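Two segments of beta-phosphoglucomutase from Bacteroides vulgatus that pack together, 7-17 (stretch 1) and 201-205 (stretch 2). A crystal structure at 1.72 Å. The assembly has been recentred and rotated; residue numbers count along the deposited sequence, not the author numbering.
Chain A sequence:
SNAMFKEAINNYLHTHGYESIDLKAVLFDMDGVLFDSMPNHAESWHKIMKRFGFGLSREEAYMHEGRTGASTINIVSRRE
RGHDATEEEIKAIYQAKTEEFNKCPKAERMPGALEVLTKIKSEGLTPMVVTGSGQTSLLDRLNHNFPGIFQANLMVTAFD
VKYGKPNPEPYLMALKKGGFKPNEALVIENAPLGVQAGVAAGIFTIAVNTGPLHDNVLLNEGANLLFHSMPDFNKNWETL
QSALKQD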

# COMPACT_ATOMS: atom_id res chain seq x y z
N GLU A 7 -13.80 18.99 2.86
CA GLU A 7 -12.79 19.53 3.81
C GLU A 7 -11.41 18.92 3.49
O GLU A 7 -10.43 19.64 3.28
CB GLU A 7 -13.18 19.27 5.26
CG GLU A 7 -12.13 19.70 6.26
CD GLU A 7 -12.28 19.08 7.65
OE1 GLU A 7 -12.75 17.90 7.82
OE2 GLU A 7 -11.91 19.81 8.61
N ALA A 8 -11.35 17.59 3.40
CA ALA A 8 -10.10 16.90 3.10
C ALA A 8 -9.57 17.38 1.75
O ALA A 8 -8.40 17.70 1.64
CB ALA A 8 -10.31 15.38 3.09
N ILE A 9 -10.43 17.39 0.74
CA ILE A 9 -10.02 17.80 -0.60
C ILE A 9 -9.46 19.22 -0.58
O ILE A 9 -8.37 19.46 -1.11
CB ILE A 9 -11.15 17.61 -1.63
CG1 ILE A 9 -11.44 16.10 -1.80
CG2 ILE A 9 -10.79 18.21 -3.01
CD1 ILE A 9 -12.82 15.85 -2.36
N ASN A 10 -10.21 20.15 0.01
CA ASN A 10 -9.81 21.55 -0.02
C ASN A 10 -8.54 21.81 0.76
O ASN A 10 -7.72 22.64 0.35
CB ASN A 10 -10.96 22.46 0.38
CG ASN A 10 -12.00 22.55 -0.70
OD1 ASN A 10 -11.66 22.68 -1.91
ND2 ASN A 10 -13.27 22.46 -0.32
N ASN A 11 -8.37 21.13 1.89
CA ASN A 11 -7.09 21.20 2.63
C ASN A 11 -5.87 20.74 1.81
O ASN A 11 -4.81 21.42 1.79
CB ASN A 11 -7.19 20.41 3.95
CG ASN A 11 -8.02 21.17 5.02
OD1 ASN A 11 -8.17 22.39 4.95
ND2 ASN A 11 -8.55 20.44 6.01
N TYR A 12 -6.01 19.58 1.15
CA TYR A 12 -5.02 19.08 0.21
C TYR A 12 -4.72 20.09 -0.90
O TYR A 12 -3.55 20.40 -1.14
CB TYR A 12 -5.45 17.73 -0.38
CG TYR A 12 -4.56 17.27 -1.50
CD1 TYR A 12 -3.38 16.58 -1.23
CD2 TYR A 12 -4.93 17.49 -2.83
CE1 TYR A 12 -2.57 16.16 -2.25
CE2 TYR A 12 -4.11 17.07 -3.87
CZ TYR A 12 -2.93 16.41 -3.57
OH TYR A 12 -2.10 15.98 -4.56
N LEU A 13 -5.75 20.60 -1.57
CA LEU A 13 -5.54 21.57 -2.65
C LEU A 13 -4.79 22.81 -2.16
O LEU A 13 -3.83 23.26 -2.80
CB LEU A 13 -6.87 21.99 -3.26
CG LEU A 13 -7.65 20.86 -3.93
CD1 LEU A 13 -8.96 21.46 -4.47
CD2 LEU A 13 -6.87 20.13 -5.03
N HIS A 14 -5.23 23.34 -1.01
CA HIS A 14 -4.59 24.52 -0.42
C HIS A 14 -3.11 24.27 -0.10
O HIS A 14 -2.27 25.09 -0.45
CB HIS A 14 -5.34 24.97 0.84
CG HIS A 14 -4.78 26.23 1.45
ND1 HIS A 14 -4.84 27.46 0.82
CD2 HIS A 14 -4.14 26.44 2.62
CE1 HIS A 14 -4.26 28.37 1.58
NE2 HIS A 14 -3.82 27.78 2.68
N THR A 15 -2.79 23.14 0.53
CA THR A 15 -1.40 22.95 0.98
C THR A 15 -0.43 22.66 -0.18
O THR A 15 0.78 22.91 -0.06
CB THR A 15 -1.28 21.93 2.16
OG1 THR A 15 -1.71 20.66 1.72
CG2 THR A 15 -2.16 22.35 3.33
N HIS A 16 -0.96 22.24 -1.32
CA HIS A 16 -0.15 21.88 -2.49
C HIS A 16 -0.22 22.90 -3.63
O HIS A 16 0.57 22.83 -4.58
CB HIS A 16 -0.56 20.48 -2.99
CG HIS A 16 -0.33 19.39 -2.00
ND1 HIS A 16 0.80 18.60 -2.02
CD2 HIS A 16 -1.08 18.96 -0.96
CE1 HIS A 16 0.73 17.72 -1.04
NE2 HIS A 16 -0.39 17.92 -0.38
N GLY A 17 -1.15 23.84 -3.55
CA GLY A 17 -1.29 24.87 -4.58
C GLY A 17 -1.92 24.38 -5.86
O GLY A 17 -1.57 24.84 -6.94
N ALA A 201 4.83 11.61 -1.53
CA ALA A 201 4.74 11.74 -2.98
C ALA A 201 3.82 12.88 -3.44
O ALA A 201 3.75 13.18 -4.64
CB ALA A 201 4.28 10.43 -3.61
N GLY A 202 3.15 13.52 -2.48
CA GLY A 202 2.23 14.63 -2.69
C GLY A 202 0.92 14.29 -3.38
O GLY A 202 0.30 15.17 -4.00
N ILE A 203 0.47 13.04 -3.19
CA ILE A 203 -0.80 12.55 -3.77
C ILE A 203 -1.80 12.43 -2.63
O ILE A 203 -1.44 12.02 -1.54
CB ILE A 203 -0.64 11.15 -4.41
CG1 ILE A 203 0.57 11.13 -5.38
CG2 ILE A 203 -1.99 10.63 -5.03
CD1 ILE A 203 1.07 9.69 -5.70
N PHE A 204 -3.04 12.79 -2.92
CA PHE A 204 -4.13 12.68 -1.97
C PHE A 204 -4.19 11.21 -1.54
O PHE A 204 -4.28 10.31 -2.36
CB PHE A 204 -5.44 13.16 -2.62
CG PHE A 204 -6.60 13.18 -1.67
CD1 PHE A 204 -7.00 14.39 -1.07
CD2 PHE A 204 -7.35 12.01 -1.41
CE1 PHE A 204 -8.06 14.44 -0.17
CE2 PHE A 204 -8.44 12.06 -0.53
CZ PHE A 204 -8.81 13.28 0.07
N THR A 205 -4.06 10.99 -0.23
CA THR A 205 -3.81 9.66 0.30
C THR A 205 -4.95 9.22 1.19
O THR A 205 -5.29 9.92 2.17
CB THR A 205 -2.39 9.54 0.99
OG1 THR A 205 -1.37 9.70 -0.01
CG2 THR A 205 -2.20 8.15 1.69
O HOH W 1 -3.99 13.74 -5.40
O HOH W 2 1.88 17.35 -5.07

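At the apolar centre of this contact sits one ring, that of Phe204, laid against a single side of a helix. The helix of residues 7-16 offers Ala8, Ile9 and Tyr12 here, and the ring meets all three with its edge. Ala8 CB lies 4.0 Å from Phe204 CZ, Ile9 CG1 is 4.1 Å from Phe204 CE1, and Tyr12 CB is 3.7 Å from Phe204 CD1, all ordinary van der Waals distances. Residues four apart in a helix share a face, which is why Ala8 and Tyr12 both point their CB atoms toward the other stretch, while the CA-to-CB bond of Ile9 points sideways and its side chain contributes from the flank. Phe204 CE1 also comes within 3.7 Å of the backbone atom Ala8 O, so the ring packs against the helix main chain as well as its side chains. That oxygen is already engaged, accepting from Tyr12 N at 3.1 Å in the helical ladder.

Tyr12 is the partner with two roles. Its chi1 is t, as is that of Phe204, and the two rings meet edge-to-face, the edge of Phe204 toward the face of Tyr12, with planes at 82° and centroids 5.6 Å apart. Such a pairing sets the slightly positive hydrogens of one ring against the electron-rich face of the other. Phe204 CB reinforces it, lying 4.0 Å from the centroid of the Tyr12 ring and only 5° off its normal, a CH-pi contact almost straight above the face. The tyrosine ring thus covers the start of the phenylalanine side chain. Tyr12 CA and Phe204 CA lie 6.8 Å apart, and His16 CA and Gly202 CA 7.6 Å, so the helix advances as the second stretch runs back, and the two pass in opposite senses.

Farther along, the same tyrosine carries the contact from apolar to polar. Its hydroxyl reaches past Ile203, whose CA-to-CB bond points away, and donates a short hydrogen bond from Tyr12 OH to Gly202 O, 2.6 Å long. The acceptor lies near the plane of the tyrosine ring, at its edge, so the face remains free for Phe204. Water 1 adds a bridge: it accepts from Phe204 N at 2.8 Å and donates a weak bond to Tyr12 OH at 3.0 Å, satisfying a backbone amide beside the aromatic pair.

At the margin, one helical turn beyond Tyr12, His16 meets the turn at Gly202, with His16 CE1 3.8 Å from Gly202 CA. Gly202 closes the preceding helix in a Schellman motif with positive phi, a conformation that favours glycine, and an ideal CB there would lie 3.9 Å from His16 CE1. Water 2 donates to Gly202 O at 2.9 Å and, weakly, to His16 ND1 at 3.5 Å, linking the imidazole to the carbonyl that Tyr12 also binds. The rule to read is economical: one aromatic ring fills the apolar centre, and a second takes the edge of that ring, and the CB of Phe204, against its face while its hydroxyl anchors the neighbouring turn.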